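Local coordinates for SusD superfamily protein (Bacteroides thetaiotaomicron, PDB 3MCX) that is of unknown function but, as a SusD-family protein of the outer membrane, probably helps capture nutrient molecules such as glycans at the cell surface, at residues 353-358 against 386-391; 372-377 against 399-404; 382-387 against 407-412. One frame throughout, in Å; residues are numbered along the deposited sequence.

Contact 1: 353-358 against 386-391. With ZN (zinc ion), chain F.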
ATOM      1  N   ILE A 353      -0.519   7.495  -0.985  1.00  8.13           N
ATOM      2  CA  ILE A 353      -0.811   6.217  -1.605  1.00  8.64           C
ATOM      3  C   ILE A 353       0.341   5.725  -2.473  1.00  8.52           C
ATOM      4  O   ILE A 353       0.666   4.546  -2.449  1.00  8.92           O
ATOM      5  CB  ILE A 353      -2.126   6.307  -2.425  1.00  8.35           C
ATOM      6  CG1 ILE A 353      -3.290   6.809  -1.579  1.00  7.65           C
ATOM      7  CG2 ILE A 353      -2.454   4.937  -3.115  1.00  8.05           C
ATOM      8  CD1 ILE A 353      -3.636   5.954  -0.368  1.00  8.58           C
ATOM      9  N   ILE A 354       0.969   6.624  -3.234  1.00  7.98           N
ATOM     10  CA  ILE A 354       2.158   6.266  -4.006  1.00  8.19           C
ATOM     11  C   ILE A 354       3.009   7.515  -4.215  1.00  8.47           C
ATOM     12  O   ILE A 354       2.495   8.613  -4.402  1.00  8.09           O
ATOM     13  CB  ILE A 354       1.785   5.550  -5.343  1.00  8.00           C
ATOM     14  CG1 ILE A 354       3.022   5.028  -6.069  1.00  7.94           C
ATOM     15  CG2 ILE A 354       0.959   6.464  -6.234  1.00  8.16           C
ATOM     16  CD1 ILE A 354       2.715   3.886  -7.057  1.00  9.11           C
ATOM     17  N   ARG A 355       4.321   7.340  -4.138  1.00  8.20           N
ATOM     18  CA  ARG A 355       5.253   8.437  -4.329  1.00  8.22           C
ATOM     19  C   ARG A 355       6.421   8.057  -5.248  1.00  8.24           C
ATOM     20  O   ARG A 355       6.651   6.893  -5.586  1.00  7.53           O
ATOM     21  CB  ARG A 355       5.748   8.976  -2.993  1.00  9.21           C
ATOM     22  CG  ARG A 355       6.590   8.046  -2.203  1.00  9.73           C
ATOM     23  CD  ARG A 355       6.989   8.698  -0.878  1.00  8.45           C
ATOM     24  NE  ARG A 355       7.694   7.766   0.011  1.00  8.27           N
ATOM     25  CZ  ARG A 355       9.017   7.563   0.096  1.00  8.13           C
ATOM     26  NH1 ARG A 355       9.898   8.333  -0.539  1.00  8.35           N
ATOM     27  NH2 ARG A 355       9.473   6.622   0.898  1.00  7.81           N
ATOM     28  N   LEU A 356       7.138   9.085  -5.668  1.00  7.61           N
ATOM     29  CA  LEU A 356       8.105   8.944  -6.731  1.00  7.15           C
ATOM     30  C   LEU A 356       9.202   7.919  -6.404  1.00  7.41           C
ATOM     31  O   LEU A 356       9.666   7.240  -7.312  1.00  6.75           O
ATOM     32  CB  LEU A 356       8.693  10.313  -7.059  1.00  7.00           C
ATOM     33  CG  LEU A 356       9.459  10.478  -8.363  1.00  7.05           C
ATOM     34  CD1 LEU A 356       8.587  10.094  -9.584  1.00  6.81           C
ATOM     35  CD2 LEU A 356      10.053  11.883  -8.504  1.00  7.17           C
ATOM     36  N   SER A 357       9.677   7.835  -5.155  1.00  7.09           N
ATOM     37  CA  SER A 357      10.743   6.857  -4.855  1.00  7.24           C
ATOM     38  C   SER A 357      10.310   5.432  -5.244  1.00  7.37           C
ATOM     39  O   SER A 357      11.140   4.647  -5.750  1.00  7.90           O
ATOM     40  CB  SER A 357      11.158   6.852  -3.379  1.00  7.19           C
ATOM     41  OG  SER A 357      11.953   7.973  -3.039  1.00  8.52           O
ATOM     42  N   GLU A 358       9.033   5.093  -5.020  1.00  7.89           N
ATOM     43  CA  GLU A 358       8.569   3.744  -5.363  1.00  7.71           C
ATOM     44  C   GLU A 358       8.654   3.547  -6.866  1.00  7.42           C
ATOM     45  O   GLU A 358       8.985   2.458  -7.334  1.00  7.79           O
ATOM     46  CB  GLU A 358       7.142   3.463  -4.882  1.00  7.84           C
ATOM     47  CG  GLU A 358       6.665   2.092  -5.301  1.00  8.71           C
ATOM     48  CD  GLU A 358       5.224   1.797  -4.959  1.00  9.81           C
ATOM     49  OE1 GLU A 358       4.682   2.471  -4.076  1.00  9.04           O
ATOM     50  OE2 GLU A 358       4.626   0.907  -5.594  1.00 10.19           O
ATOM     51  N   SER A 386      21.873   7.444  -3.868  1.00  5.37           N
ATOM     52  CA  SER A 386      22.703   8.659  -3.793  1.00  6.13           C
ATOM     53  C   SER A 386      22.048   9.794  -3.014  1.00  5.65           C
ATOM     54  O   SER A 386      22.756  10.704  -2.564  1.00  6.76           O
ATOM     55  CB  SER A 386      23.064   9.176  -5.182  1.00  6.13           C
ATOM     56  OG  SER A 386      21.923   9.622  -5.877  1.00  8.10           O
ATOM     57  N   ARG A 387      20.720   9.743  -2.885  1.00  5.72           N
ATOM     58  CA  ARG A 387      19.954  10.739  -2.131  1.00  6.32           C
ATOM     59  C   ARG A 387      19.613  10.300  -0.714  1.00  6.88           C
ATOM     60  O   ARG A 387      18.842  10.972  -0.001  1.00  8.59           O
ATOM     61  CB  ARG A 387      18.676  11.128  -2.917  1.00  6.35           C
ATOM     62  CG  ARG A 387      18.933  11.895  -4.196  1.00  6.26           C
ATOM     63  CD  ARG A 387      17.644  12.130  -4.949  1.00  6.50           C
ATOM     64  NE  ARG A 387      17.805  13.006  -6.087  1.00  7.17           N
ATOM     65  CZ  ARG A 387      18.300  12.640  -7.269  1.00  9.56           C
ATOM     66  NH1 ARG A 387      18.635  11.374  -7.514  1.00  8.04           N
ATOM     67  NH2 ARG A 387      18.415  13.533  -8.230  1.00 10.01           N
ATOM     68  N   ARG A 388      20.141   9.148  -0.294  1.00  6.61           N
ATOM     69  CA  ARG A 388      19.832   8.601   1.024  1.00  6.87           C
ATOM     70  C   ARG A 388      21.067   8.322   1.879  1.00  6.74           C
ATOM     71  O   ARG A 388      20.954   8.007   3.068  1.00  8.38           O
ATOM     72  CB  ARG A 388      18.982   7.331   0.885  1.00  6.50           C
ATOM     73  CG  ARG A 388      17.676   7.542   0.152  1.00  7.38           C
ATOM     74  CD  ARG A 388      16.707   8.401   0.921  1.00  7.82           C
ATOM     75  NE  ARG A 388      15.497   8.466   0.164  1.00 10.54           N
ATOM     76  CZ  ARG A 388      15.166   9.452  -0.662  1.00 10.22           C
ATOM     77  NH1 ARG A 388      15.933  10.507  -0.794  1.00 11.66           N
ATOM     78  NH2 ARG A 388      14.017   9.340  -1.322  1.00 10.81           N
ATOM     79  N   THR A 389      22.239   8.381   1.275  1.00  6.68           N
ATOM     80  CA  THR A 389      23.483   8.175   2.007  1.00  6.33           C
ATOM     81  C   THR A 389      24.592   9.037   1.446  1.00  7.45           C
ATOM     82  O   THR A 389      24.559   9.424   0.282  1.00  9.06           O
ATOM     83  CB  THR A 389      23.913   6.685   2.001  1.00  6.59           C
ATOM     84  OG1 THR A 389      25.095   6.523   2.794  1.00  6.47           O
ATOM     85  CG2 THR A 389      24.178   6.179   0.569  1.00  8.84           C
ATOM     86  N   THR A 390      25.580   9.344   2.273  1.00  6.78           N
ATOM     87  CA  THR A 390      26.787  10.015   1.793  1.00  6.71           C
ATOM     88  C   THR A 390      27.919   9.054   1.425  1.00  5.42           C
ATOM     89  O   THR A 390      28.962   9.487   0.968  1.00  6.57           O
ATOM     90  CB  THR A 390      27.325  10.993   2.836  1.00  7.95           C
ATOM     91  OG1 THR A 390      27.456  10.302   4.086  1.00  9.57           O
ATOM     92  CG2 THR A 390      26.358  12.171   3.002  1.00  8.55           C
ATOM     93  N   ASP A 391      27.700   7.758   1.642  1.00  4.92           N
ATOM     94  CA  ASP A 391      28.733   6.759   1.349  1.00  5.22           C
ATOM     95  C   ASP A 391      28.579   6.393  -0.141  1.00  4.44           C
ATOM     96  O   ASP A 391      27.674   5.669  -0.513  1.00  4.97           O
ATOM     97  CB  ASP A 391      28.484   5.526   2.231  1.00  5.12           C
ATOM     98  CG  ASP A 391      29.491   4.415   1.988  1.00  4.78           C
ATOM     99  OD1 ASP A 391      30.423   4.580   1.163  1.00  6.51           O
ATOM    100  OD2 ASP A 391      29.286   3.342   2.588  1.00  8.22           O
TER
HETATM  101 ZN    ZN F   5      32.292   3.643   1.180  0.60 22.36          ZN
HETATM  102  O   HOH W   1      31.658   2.137   2.736  1.00 15.58           O
HETATM  103  O   HOH W   2      32.734   5.175  -0.297  1.00 17.58           O
HETATM  104  O   HOH W   3      34.076   2.734   0.747  1.00 22.07           O
HETATM  105  O   HOH W   4      33.234   4.944   2.556  1.00 22.05           O
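Arg-388 pushes its guanidinium against the hydroxyl of Ser-357, with NH2 3.0 Å from Ser-357 OG and the hydroxyl at the edge of the group, near its plane. A bend at chi2 (-68°) turns the Arg-388 chain towards the first turn of the helix that begins right after Arg-355. Its other terminal nitrogen folds back: Arg-388 NH1 donates to Arg-387 O over 3.1 Å, in the guanidinium plane but from above the plane of the carbonyl. Arg-355 NH1 lies 4.3 Å from Arg-388 NH2, a closeness of like charges in a buried place that shared carboxylates probably offset. Glu-255 pairs with both arginines and also hydrogen-bonds Ser-357 OG, while Glu-413 from helix 403-414 pairs with both as well. Farther along the loop, Thr-389 OG1 accepts from Asp-391 N at 3.1 Å, closing an ST turn. Beyond it the Asp-391 carboxylate binds zinc through one oxygen, with OD1 2.1 Å from the metal; OD2 receives a 2.7 Å hydrogen bond from zinc-bound water 1, and the metal bond and this water bond together probably limit rotation of the carboxylate. Four waters and Ser-393 complete the six ligands. A buried arginine-glutamate network of this kind joins a strand-to-helix junction to an interhelical loop, within the helical scaffold of the SusD family.

Contact 2: 372-377 against 399-404. With ZN (zinc ion), chain C.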
ATOM      1  N   THR A 372      16.950  -6.052 -20.031  1.00  7.96           N
ATOM      2  CA  THR A 372      17.320  -4.995 -20.957  1.00  8.07           C
ATOM      3  C   THR A 372      17.079  -3.655 -20.289  1.00  7.57           C
ATOM      4  O   THR A 372      16.398  -3.579 -19.293  1.00  7.19           O
ATOM      5  CB  THR A 372      16.545  -5.058 -22.289  1.00  8.32           C
ATOM      6  OG1 THR A 372      15.142  -5.010 -22.062  1.00  9.27           O
ATOM      7  CG2 THR A 372      16.911  -6.344 -23.078  1.00  7.84           C
ATOM      8  N   ASP A 373      17.635  -2.598 -20.877  1.00  7.65           N
ATOM      9  CA  ASP A 373      17.713  -1.264 -20.243  1.00  7.84           C
ATOM     10  C   ASP A 373      18.402  -1.331 -18.880  1.00  7.59           C
ATOM     11  O   ASP A 373      18.074  -0.580 -17.957  1.00  7.86           O
ATOM     12  CB  ASP A 373      16.342  -0.586 -20.163  1.00  7.70           C
ATOM     13  CG  ASP A 373      15.719  -0.381 -21.534  1.00  8.52           C
ATOM     14  OD1 ASP A 373      16.331   0.310 -22.393  1.00 10.56           O
ATOM     15  OD2 ASP A 373      14.611  -0.911 -21.748  1.00 11.44           O
ATOM     16  N   ILE A 374      19.386  -2.221 -18.765  1.00  8.37           N
ATOM     17  CA  ILE A 374      20.024  -2.480 -17.482  1.00  8.67           C
ATOM     18  C   ILE A 374      20.744  -1.254 -16.923  1.00  8.55           C
ATOM     19  O   ILE A 374      20.520  -0.900 -15.778  1.00  7.51           O
ATOM     20  CB  ILE A 374      21.012  -3.650 -17.577  1.00  9.15           C
ATOM     21  CG1 ILE A 374      20.248  -4.931 -17.923  1.00 10.29           C
ATOM     22  CG2 ILE A 374      21.790  -3.833 -16.244  1.00  9.50           C
ATOM     23  CD1 ILE A 374      19.239  -5.321 -16.912  1.00 13.07           C
ATOM     24  N   GLU A 375      21.556  -0.583 -17.728  1.00  8.37           N
ATOM     25  CA  GLU A 375      22.280   0.594 -17.258  1.00  8.46           C
ATOM     26  C   GLU A 375      21.327   1.698 -16.798  1.00  7.59           C
ATOM     27  O   GLU A 375      21.521   2.307 -15.753  1.00  7.89           O
ATOM     28  CB  GLU A 375      23.215   1.136 -18.340  1.00  9.04           C
ATOM     29  CG  GLU A 375      24.150   2.135 -17.774  1.00 12.00           C
ATOM     30  CD  GLU A 375      25.126   2.700 -18.740  1.00 15.42           C
ATOM     31  OE1 GLU A 375      25.056   2.425 -19.964  1.00 18.00           O
ATOM     32  OE2 GLU A 375      25.990   3.438 -18.235  1.00 16.39           O
ATOM     33  N   GLU A 376      20.271   1.928 -17.560  1.00  7.45           N
ATOM     34  CA  GLU A 376      19.260   2.920 -17.187  1.00  7.65           C
ATOM     35  C   GLU A 376      18.595   2.543 -15.862  1.00  7.45           C
ATOM     36  O   GLU A 376      18.401   3.382 -14.966  1.00  7.77           O
ATOM     37  CB  GLU A 376      18.231   3.081 -18.326  1.00  7.78           C
ATOM     38  CG  GLU A 376      17.251   4.203 -18.104  1.00  7.08           C
ATOM     39  CD  GLU A 376      16.329   4.412 -19.277  1.00  8.47           C
ATOM     40  OE1 GLU A 376      15.474   3.538 -19.511  1.00  8.11           O
ATOM     41  OE2 GLU A 376      16.468   5.461 -19.952  1.00 10.29           O
ATOM     42  N   ALA A 377      18.210   1.276 -15.742  1.00  7.12           N
ATOM     43  CA  ALA A 377      17.604   0.746 -14.520  1.00  7.05           C
ATOM     44  C   ALA A 377      18.497   0.889 -13.271  1.00  6.43           C
ATOM     45  O   ALA A 377      18.027   1.291 -12.173  1.00  7.24           O
ATOM     46  CB  ALA A 377      17.217  -0.729 -14.740  1.00  7.05           C
ATOM     47  N   GLU A 399      27.968  -4.951 -11.937  1.00 13.56           N
ATOM     48  CA  GLU A 399      28.301  -6.152 -11.157  0.50 13.27           C
ATOM     49  C   GLU A 399      27.576  -6.246  -9.808  1.00 13.09           C
ATOM     50  O   GLU A 399      27.258  -7.353  -9.351  1.00 14.26           O
ATOM     51  CB  GLU A 399      29.820  -6.292 -10.960  0.50 13.58           C
ATOM     52  CG  GLU A 399      30.524  -5.104 -10.318  0.50 13.80           C
ATOM     53  N   THR A 400      27.314  -5.107  -9.149  1.00 11.41           N
ATOM     54  CA  THR A 400      26.675  -5.108  -7.835  1.00 10.04           C
ATOM     55  C   THR A 400      25.178  -4.773  -7.906  1.00  8.54           C
ATOM     56  O   THR A 400      24.494  -4.738  -6.911  1.00  8.42           O
ATOM     57  CB  THR A 400      27.404  -4.166  -6.837  1.00  9.53           C
ATOM     58  OG1 THR A 400      27.414  -2.830  -7.373  1.00 10.05           O
ATOM     59  CG2 THR A 400      28.849  -4.652  -6.618  1.00  9.76           C
ATOM     60  N   PHE A 401      24.677  -4.569  -9.110  1.00  7.79           N
ATOM     61  CA  PHE A 401      23.262  -4.330  -9.336  1.00  8.08           C
ATOM     62  C   PHE A 401      22.526  -5.665  -9.357  1.00  8.54           C
ATOM     63  O   PHE A 401      22.341  -6.265 -10.429  1.00  9.73           O
ATOM     64  CB  PHE A 401      23.071  -3.576 -10.661  1.00  8.46           C
ATOM     65  CG  PHE A 401      21.635  -3.188 -10.982  1.00  7.60           C
ATOM     66  CD1 PHE A 401      20.795  -2.628 -10.024  1.00  7.63           C
ATOM     67  CD2 PHE A 401      21.155  -3.300 -12.300  1.00  7.53           C
ATOM     68  CE1 PHE A 401      19.490  -2.239 -10.328  1.00  7.71           C
ATOM     69  CE2 PHE A 401      19.825  -2.930 -12.600  1.00  8.04           C
ATOM     70  CZ  PHE A 401      19.021  -2.382 -11.630  1.00  7.15           C
ATOM     71  N   THR A 402      22.138  -6.120  -8.178  1.00  7.75           N
ATOM     72  CA  THR A 402      21.475  -7.413  -7.998  1.00  7.73           C
ATOM     73  C   THR A 402      20.040  -7.199  -7.505  1.00  7.46           C
ATOM     74  O   THR A 402      19.675  -6.153  -6.949  1.00  7.13           O
ATOM     75  CB  THR A 402      22.191  -8.257  -6.962  1.00  7.40           C
ATOM     76  OG1 THR A 402      22.036  -7.622  -5.699  1.00  6.81           O
ATOM     77  CG2 THR A 402      23.724  -8.429  -7.301  1.00  6.85           C
ATOM     78  N   LEU A 403      19.192  -8.209  -7.661  1.00  7.56           N
ATOM     79  CA  LEU A 403      17.851  -8.153  -7.109  1.00  7.41           C
ATOM     80  C   LEU A 403      17.878  -7.919  -5.599  1.00  7.42           C
ATOM     81  O   LEU A 403      17.139  -7.105  -5.098  1.00  7.18           O
ATOM     82  CB  LEU A 403      17.101  -9.443  -7.458  1.00  8.31           C
ATOM     83  CG  LEU A 403      15.663  -9.498  -6.967  1.00  7.80           C
ATOM     84  CD1 LEU A 403      14.777  -8.354  -7.531  1.00  8.94           C
ATOM     85  CD2 LEU A 403      15.036 -10.906  -7.274  1.00  8.92           C
ATOM     86  N   ASP A 404      18.729  -8.634  -4.872  1.00  7.66           N
ATOM     87  CA  ASP A 404      18.771  -8.475  -3.422  1.00  8.18           C
ATOM     88  C   ASP A 404      19.105  -7.036  -3.070  1.00  7.14           C
ATOM     89  O   ASP A 404      18.543  -6.480  -2.133  1.00  6.92           O
ATOM     90  CB  ASP A 404      19.810  -9.406  -2.797  1.00  8.18           C
ATOM     91  CG  ASP A 404      19.789  -9.347  -1.273  1.00 11.16           C
ATOM     92  OD1 ASP A 404      18.722  -9.608  -0.682  1.00 14.72           O
ATOM     93  OD2 ASP A 404      20.840  -9.015  -0.695  1.00 12.79           O
TER
HETATM   94 ZN    ZN C   2      27.211   4.417 -19.354  0.60 24.22          ZN
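Phe-401 lays one side of its ring, the run CD2-CE2-CZ, along the first turn of helix 374-385, where Ile-374 and Ala-377 stand three residues apart. The ring is oblique to both partners. Its CD2 lies 4.0 Å from CG2 of Ile-374, whose side chain crosses that of the phenylalanine at a slant; CE2 comes to 3.8 Å from the backbone O of Ile-374. Farther round, Phe-401 CZ meets Ala-377 twice, 3.7 Å from Ala-377 C and 4.0 Å from Ala-377 CB. The small methyl of Ala-377 therefore lets the ring settle close to the helix backbone itself. Two torsions produce the fit: the phenylalanine holds CG anti to its own N (chi1 -177°), which sends the ring towards helix 374-385, and Ile-374 presents CG2 rather than the longer CG1 branch. The backbone contributes too, because Phe-401 is the centre of an inverse gamma turn, with a weak 3.0 Å bond from Thr-402 N to Thr-400 O. If a serine stood in place of Phe-401, the CG2 methyl of Ile-374 and the methyl of Ala-377 would probably lose their aromatic cover, and a gap is likely to open between loop and helix. Glu-375 points away from this contact and binds a zinc ion through OE2, at 1.9 Å. Immediately after the phenylalanine, Thr-402 N-caps helix 403-414, its OG1 accepting from Arg-405 N. Phe-401 also touches Gln-378 and Leu-381 on helix 374-385, Leu-368 on helix 356-370 and Val-396 in the loop, so this one ring ties the approach to helix 403-414 into the groove beside the two preceding helices.

Contact 3: 382-387 against 407-412. With ZN (zinc ion), chain E.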
ATOM      1  N   ASN A 382      20.376   3.972  -8.252  1.00  6.19           N
ATOM      2  CA  ASN A 382      21.380   4.909  -7.740  1.00  6.14           C
ATOM      3  C   ASN A 382      20.799   6.306  -7.467  1.00  6.38           C
ATOM      4  O   ASN A 382      21.274   6.999  -6.574  1.00  6.97           O
ATOM      5  CB  ASN A 382      22.605   4.961  -8.641  1.00  6.61           C
ATOM      6  CG  ASN A 382      23.497   3.743  -8.454  1.00  5.99           C
ATOM      7  OD1 ASN A 382      23.469   3.100  -7.386  1.00  7.57           O
ATOM      8  ND2 ASN A 382      24.261   3.390  -9.494  1.00  6.25           N
ATOM      9  N   ASP A 383      19.737   6.682  -8.186  1.00  7.63           N
ATOM     10  CA  ASP A 383      19.015   7.936  -7.885  1.00  7.63           C
ATOM     11  C   ASP A 383      18.443   7.928  -6.476  1.00  7.42           C
ATOM     12  O   ASP A 383      18.371   8.958  -5.843  1.00  7.48           O
ATOM     13  CB  ASP A 383      17.887   8.173  -8.889  1.00  7.97           C
ATOM     14  CG  ASP A 383      18.376   8.802 -10.175  1.00  9.58           C
ATOM     15  OD1 ASP A 383      19.203   9.729 -10.100  1.00 10.97           O
ATOM     16  OD2 ASP A 383      17.936   8.363 -11.278  1.00 10.06           O
ATOM     17  N   ILE A 384      18.051   6.776  -5.992  1.00  6.48           N
ATOM     18  CA  ILE A 384      17.569   6.653  -4.624  1.00  6.23           C
ATOM     19  C   ILE A 384      18.759   6.588  -3.686  1.00  6.94           C
ATOM     20  O   ILE A 384      18.888   7.423  -2.797  1.00  6.61           O
ATOM     21  CB  ILE A 384      16.640   5.450  -4.455  1.00  7.31           C
ATOM     22  CG1 ILE A 384      15.439   5.541  -5.413  1.00  7.19           C
ATOM     23  CG2 ILE A 384      16.202   5.353  -2.992  1.00  5.40           C
ATOM     24  CD1 ILE A 384      14.583   6.801  -5.322  1.00  9.07           C
ATOM     25  N   ILE A 385      19.654   5.623  -3.899  1.00  6.58           N
ATOM     26  CA  ILE A 385      20.807   5.428  -3.002  1.00  6.79           C
ATOM     27  C   ILE A 385      21.561   6.734  -2.785  1.00  6.26           C
ATOM     28  O   ILE A 385      21.848   7.102  -1.638  1.00  6.74           O
ATOM     29  CB  ILE A 385      21.759   4.289  -3.495  1.00  6.35           C
ATOM     30  CG1 ILE A 385      21.053   2.925  -3.465  1.00  7.51           C
ATOM     31  CG2 ILE A 385      23.003   4.184  -2.579  1.00  6.06           C
ATOM     32  CD1 ILE A 385      21.886   1.793  -4.155  1.00  6.82           C
ATOM     33  N   SER A 386      21.873   7.444  -3.868  1.00  5.37           N
ATOM     34  CA  SER A 386      22.703   8.659  -3.793  1.00  6.13           C
ATOM     35  C   SER A 386      22.048   9.794  -3.014  1.00  5.65           C
ATOM     36  O   SER A 386      22.756  10.704  -2.564  1.00  6.76           O
ATOM     37  CB  SER A 386      23.064   9.176  -5.182  1.00  6.13           C
ATOM     38  OG  SER A 386      21.923   9.622  -5.877  1.00  8.10           O
ATOM     39  N   ARG A 387      20.720   9.743  -2.885  1.00  5.72           N
ATOM     40  CA  ARG A 387      19.954  10.739  -2.131  1.00  6.32           C
ATOM     41  C   ARG A 387      19.613  10.300  -0.714  1.00  6.88           C
ATOM     42  O   ARG A 387      18.842  10.972  -0.001  1.00  8.59           O
ATOM     43  CB  ARG A 387      18.676  11.128  -2.917  1.00  6.35           C
ATOM     44  CG  ARG A 387      18.933  11.895  -4.196  1.00  6.26           C
ATOM     45  CD  ARG A 387      17.644  12.130  -4.949  1.00  6.50           C
ATOM     46  NE  ARG A 387      17.805  13.006  -6.087  1.00  7.17           N
ATOM     47  CZ  ARG A 387      18.300  12.640  -7.269  1.00  9.56           C
ATOM     48  NH1 ARG A 387      18.635  11.374  -7.514  1.00  8.04           N
ATOM     49  NH2 ARG A 387      18.415  13.533  -8.230  1.00 10.01           N
ATOM     50  N   LEU A 407      15.939  -5.021  -3.487  1.00  6.74           N
ATOM     51  CA  LEU A 407      14.959  -5.362  -2.463  1.00  6.90           C
ATOM     52  C   LEU A 407      15.343  -4.817  -1.082  1.00  6.51           C
ATOM     53  O   LEU A 407      14.459  -4.375  -0.343  1.00  6.62           O
ATOM     54  CB  LEU A 407      14.716  -6.889  -2.461  1.00  6.28           C
ATOM     55  CG  LEU A 407      14.107  -7.426  -3.771  1.00  7.21           C
ATOM     56  CD1 LEU A 407      13.768  -8.941  -3.581  1.00  8.70           C
ATOM     57  CD2 LEU A 407      12.848  -6.688  -4.223  1.00  8.72           C
ATOM     58  N   LYS A 408      16.643  -4.862  -0.749  1.00  6.88           N
ATOM     59  CA  LYS A 408      17.131  -4.150   0.439  1.00  6.80           C
ATOM     60  C   LYS A 408      16.809  -2.663   0.401  1.00  6.89           C
ATOM     61  O   LYS A 408      16.329  -2.111   1.390  1.00  6.79           O
ATOM     62  CB  LYS A 408      18.631  -4.321   0.626  1.00  7.05           C
ATOM     63  CG  LYS A 408      19.080  -5.689   1.150  1.00  8.70           C
ATOM     64  CD  LYS A 408      20.571  -5.686   1.471  1.00 11.55           C
ATOM     65  CE  LYS A 408      21.065  -6.920   2.201  1.00 13.32           C
ATOM     66  NZ  LYS A 408      22.503  -6.791   2.638  1.00 11.58           N
ATOM     67  N   GLU A 409      17.054  -1.999  -0.715  1.00  6.26           N
ATOM     68  CA  GLU A 409      16.768  -0.575  -0.803  1.00  6.90           C
ATOM     69  C   GLU A 409      15.290  -0.299  -0.645  1.00  7.46           C
ATOM     70  O   GLU A 409      14.898   0.680   0.026  1.00  7.21           O
ATOM     71  CB  GLU A 409      17.283  -0.006  -2.129  1.00  6.51           C
ATOM     72  CG  GLU A 409      17.453   1.506  -2.106  1.00  7.62           C
ATOM     73  CD  GLU A 409      18.463   1.967  -1.096  1.00  7.93           C
ATOM     74  OE1 GLU A 409      19.367   1.199  -0.707  1.00  8.08           O
ATOM     75  OE2 GLU A 409      18.359   3.148  -0.711  1.00  8.69           O
ATOM     76  N   ARG A 410      14.439  -1.138  -1.236  1.00  7.10           N
ATOM     77  CA  ARG A 410      12.997  -0.979  -1.075  1.00  7.30           C
ATOM     78  C   ARG A 410      12.555  -1.113   0.369  1.00  7.44           C
ATOM     79  O   ARG A 410      11.683  -0.370   0.835  1.00  7.30           O
ATOM     80  CB  ARG A 410      12.220  -1.996  -1.920  1.00  7.89           C
ATOM     81  CG  ARG A 410      12.331  -1.785  -3.451  1.00  8.23           C
ATOM     82  CD  ARG A 410      11.543  -2.858  -4.239  1.00  8.54           C
ATOM     83  NE  ARG A 410      10.127  -2.752  -3.937  1.00  9.37           N
ATOM     84  CZ  ARG A 410       9.233  -1.999  -4.575  1.00 12.07           C
ATOM     85  NH1 ARG A 410       9.531  -1.351  -5.695  1.00 15.14           N
ATOM     86  NH2 ARG A 410       8.024  -1.962  -4.115  1.00 12.91           N
ATOM     87  N   ARG A 411      13.130  -2.073   1.085  1.00  7.19           N
ATOM     88  CA  ARG A 411      12.797  -2.259   2.504  1.00  7.76           C
ATOM     89  C   ARG A 411      13.165  -0.996   3.300  1.00  7.52           C
ATOM     90  O   ARG A 411      12.405  -0.553   4.173  1.00  7.39           O
ATOM     91  CB  ARG A 411      13.483  -3.498   3.086  1.00  7.79           C
ATOM     92  CG  ARG A 411      12.781  -4.782   2.623  1.00  8.64           C
ATOM     93  CD  ARG A 411      13.644  -5.966   2.943  1.00  7.95           C
ATOM     94  NE  ARG A 411      13.808  -6.158   4.380  1.00  7.98           N
ATOM     95  CZ  ARG A 411      14.715  -6.961   4.930  1.00  9.83           C
ATOM     96  NH1 ARG A 411      15.573  -7.659   4.167  1.00 10.88           N
ATOM     97  NH2 ARG A 411      14.783  -7.079   6.262  1.00 10.22           N
ATOM     98  N   LYS A 412      14.324  -0.424   3.008  1.00  6.70           N
ATOM     99  CA  LYS A 412      14.766   0.783   3.714  1.00  6.88           C
ATOM    100  C   LYS A 412      13.855   1.988   3.351  1.00  7.83           C
ATOM    101  O   LYS A 412      13.463   2.760   4.208  1.00  7.01           O
ATOM    102  CB  LYS A 412      16.204   1.131   3.371  1.00  6.97           C
ATOM    103  CG  LYS A 412      17.245   0.131   3.880  1.00  7.61           C
ATOM    104  CD  LYS A 412      18.636   0.474   3.390  1.00  7.62           C
ATOM    105  CE  LYS A 412      19.635  -0.630   3.674  1.00  7.50           C
ATOM    106  NZ  LYS A 412      21.043  -0.197   3.387  1.00  7.75           N
TER
HETATM  107 ZN    ZN E   4      19.639  11.004 -11.622  0.50 29.02          ZN
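Asn-382 O, on the helix that presses against Glu-409, is gripped twice by Ser-386: the backbone N and OG each donate over 2.8 Å, reaching it from opposite faces of the carbonyl plane. Arg-387 folds back over the same turn, its NH1 donating to Asp-383 O at 2.9 Å and forming a salt bridge with Asp-383 OD1 at 3.1 Å. That oxygen also binds a zinc ion, 2.0 Å away, so metal and arginine share one carboxylate atom. Across the contact two helices of the SusD-family scaffold, which belongs to the TPR clan, run side by side in roughly the same direction. Between them the carboxylate of Glu-409 lies against aliphatic carbon: CG1 of Ile-385 is 3.6 Å from Glu-409 CD, while CG2 of Ile-384 approaches Glu-409 OE2 at 3.8 Å. A bend at chi2 (62°) turns the glutamate's end across both isoleucines. Its charge is answered by arginines: OE2 forms a salt bridge with Arg-309 and OE1 with Arg-405, one turn earlier on its own helix. Ile-384 leans also on Ser-357 and Tyr-360 of helix 356-370.

Contacts 1 and 3 lie only 6 Å apart between centres and touch, Ser-357 OG being 3.7 Å from Ile-384 CD1; they share Ser-386 and Arg-387. Contact 2 sits about 13 Å from contact 3 and 17 Å from contact 1, towards the other end of helices 374-385 and 403-414, which contacts 2 and 3 both use. Along the chain the first segments, 353-358, 372-377 and 382-387, precede their partners, 386-391, 399-404 and 407-412, in the same order. Contacts 2 and 3 hold those two helices together at two levels, and contact 1 adds the start of helix 356-370 to the loop between them, within one SusD-family scaffold.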